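Transcriptional regulator (Vibrio vulnificus, PDB 4IVN) probably represses transcription of the nan genes for sialic acid catabolism by binding DNA, and binds the sugar phosphate ManNAc-6P. Local coordinates at residues A127-I133 against G175-V181. Residue numbers count along the deposited sequence, not the author numbering.
Sequences AEFIGCI and GDLWFAV
Parallel strands 129-133 and 176-181 are neighbours in the five-stranded sheet of the SIS domain, an α/β sugar-isomerase fold. Both are extended (phi -84 to -147°, psi 112 to 160°), axes 4.6 Å apart at 18°, F129 beside D176 and I133 beside A180. G131 bonds to the residues flanking W178 (G131 N to L177 O 2.9 Å, F179 N to G131 O 2.8 Å), I133 likewise to those flanking A180. G175 O accepts from E128 N (2.7 Å) and F129 N (3.2 Å); at phi/psi 103/-14° a CB would jam against the preceding carbonyl O, hence glycine. I130, C132, L177 and F179 share one face, where apolar I130 and F179 reach helix 137-151, I130 CG2 3.6 Å from F179 CD1. Opposite, β-branched I133 suits its extended backbone and packs on helix 188-199. V181, its side chain about 6 Å from bound ManNAc-6P, leads into pocket residues S182-S184. W178 (chi1 m, chi2 84°) lays its indole over G131, where any CB would clash: G131 CA makes a CH-pi contact 3.9 Å from W178's six-membered-ring centroid.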
# COMPACT_ATOMS: atom_id res chain seq x y z
N ALA A 127 8.10 3.77 -22.29
CA ALA A 127 8.70 2.51 -21.92
C ALA A 127 7.90 1.35 -22.51
O ALA A 127 6.66 1.36 -22.51
CB ALA A 127 8.82 2.41 -20.42
N GLU A 128 8.58 0.34 -23.03
CA GLU A 128 7.88 -0.86 -23.45
C GLU A 128 7.76 -1.87 -22.28
O GLU A 128 6.83 -2.71 -22.20
CB GLU A 128 8.63 -1.48 -24.62
CG GLU A 128 8.31 -0.70 -25.93
CD GLU A 128 9.07 -1.24 -27.13
OE1 GLU A 128 10.20 -1.73 -26.96
OE2 GLU A 128 8.56 -1.17 -28.28
N PHE A 129 8.67 -1.76 -21.33
CA PHE A 129 8.64 -2.76 -20.21
C PHE A 129 9.12 -2.05 -18.98
O PHE A 129 10.07 -1.23 -19.05
CB PHE A 129 9.56 -3.98 -20.51
CG PHE A 129 9.74 -4.92 -19.29
CD1 PHE A 129 8.85 -5.94 -19.06
CD2 PHE A 129 10.80 -4.71 -18.37
CE1 PHE A 129 9.04 -6.82 -17.96
CE2 PHE A 129 10.96 -5.56 -17.28
CZ PHE A 129 10.09 -6.60 -17.09
N ILE A 130 8.42 -2.28 -17.87
CA ILE A 130 8.76 -1.58 -16.65
C ILE A 130 8.98 -2.62 -15.56
O ILE A 130 8.05 -3.44 -15.20
CB ILE A 130 7.63 -0.59 -16.24
CG1 ILE A 130 7.45 0.49 -17.34
CG2 ILE A 130 7.96 0.12 -14.89
CD1 ILE A 130 6.27 1.42 -17.12
N GLY A 131 10.18 -2.58 -15.02
CA GLY A 131 10.57 -3.50 -13.94
C GLY A 131 10.53 -2.73 -12.63
O GLY A 131 11.05 -1.58 -12.55
N CYS A 132 10.00 -3.33 -11.55
CA CYS A 132 9.97 -2.59 -10.27
C CYS A 132 10.64 -3.43 -9.18
O CYS A 132 10.52 -4.65 -9.24
CB CYS A 132 8.53 -2.33 -9.82
SG CYS A 132 7.59 -1.43 -11.09
N ILE A 133 11.35 -2.78 -8.25
CA ILE A 133 12.17 -3.53 -7.29
C ILE A 133 11.95 -2.92 -5.92
O ILE A 133 12.06 -1.70 -5.75
CB ILE A 133 13.71 -3.53 -7.63
CG1 ILE A 133 14.05 -3.96 -9.05
CG2 ILE A 133 14.47 -4.42 -6.66
CD1 ILE A 133 15.46 -3.45 -9.39
N GLY A 175 14.21 0.31 -24.41
CA GLY A 175 12.77 0.23 -24.30
C GLY A 175 12.38 -0.20 -22.86
O GLY A 175 11.21 -0.11 -22.47
N ASP A 176 13.34 -0.71 -22.08
CA ASP A 176 12.98 -1.05 -20.64
C ASP A 176 13.08 0.24 -19.78
O ASP A 176 13.85 1.13 -20.10
CB ASP A 176 13.97 -2.08 -20.03
CG ASP A 176 13.93 -3.39 -20.75
OD1 ASP A 176 12.90 -3.61 -21.44
OD2 ASP A 176 14.89 -4.23 -20.60
N LEU A 177 12.43 0.26 -18.61
CA LEU A 177 12.58 1.31 -17.61
C LEU A 177 12.45 0.60 -16.23
O LEU A 177 11.62 -0.32 -16.06
CB LEU A 177 11.38 2.27 -17.69
CG LEU A 177 11.06 3.29 -16.55
CD1 LEU A 177 12.17 4.33 -16.61
CD2 LEU A 177 9.77 4.08 -16.78
N TRP A 178 13.26 1.00 -15.25
CA TRP A 178 13.22 0.39 -13.88
C TRP A 178 12.83 1.38 -12.83
O TRP A 178 13.29 2.50 -12.86
CB TRP A 178 14.57 -0.14 -13.49
CG TRP A 178 14.86 -1.31 -14.36
CD1 TRP A 178 15.41 -1.32 -15.65
CD2 TRP A 178 14.55 -2.64 -14.04
NE1 TRP A 178 15.45 -2.60 -16.14
CE2 TRP A 178 14.95 -3.45 -15.21
CE3 TRP A 178 14.05 -3.28 -12.88
CZ2 TRP A 178 14.83 -4.85 -15.21
CZ3 TRP A 178 13.91 -4.68 -12.91
CH2 TRP A 178 14.33 -5.45 -14.05
N PHE A 179 12.00 0.94 -11.87
CA PHE A 179 11.76 1.72 -10.67
C PHE A 179 12.38 1.00 -9.46
O PHE A 179 12.18 -0.21 -9.26
CB PHE A 179 10.28 1.77 -10.46
CG PHE A 179 9.62 2.85 -11.29
CD1 PHE A 179 9.19 2.55 -12.57
CD2 PHE A 179 9.47 4.14 -10.82
CE1 PHE A 179 8.55 3.50 -13.36
CE2 PHE A 179 8.86 5.11 -11.63
CZ PHE A 179 8.48 4.80 -12.90
N ALA A 180 13.17 1.71 -8.68
CA ALA A 180 13.83 1.15 -7.48
C ALA A 180 13.06 1.79 -6.36
O ALA A 180 13.13 3.00 -6.22
CB ALA A 180 15.36 1.57 -7.44
N VAL A 181 12.28 0.99 -5.61
CA VAL A 181 11.49 1.49 -4.48
C VAL A 181 12.15 1.15 -3.16
O VAL A 181 12.27 -0.02 -2.79
CB VAL A 181 10.05 0.87 -4.47
CG1 VAL A 181 9.17 1.56 -3.37
CG2 VAL A 181 9.46 1.02 -5.90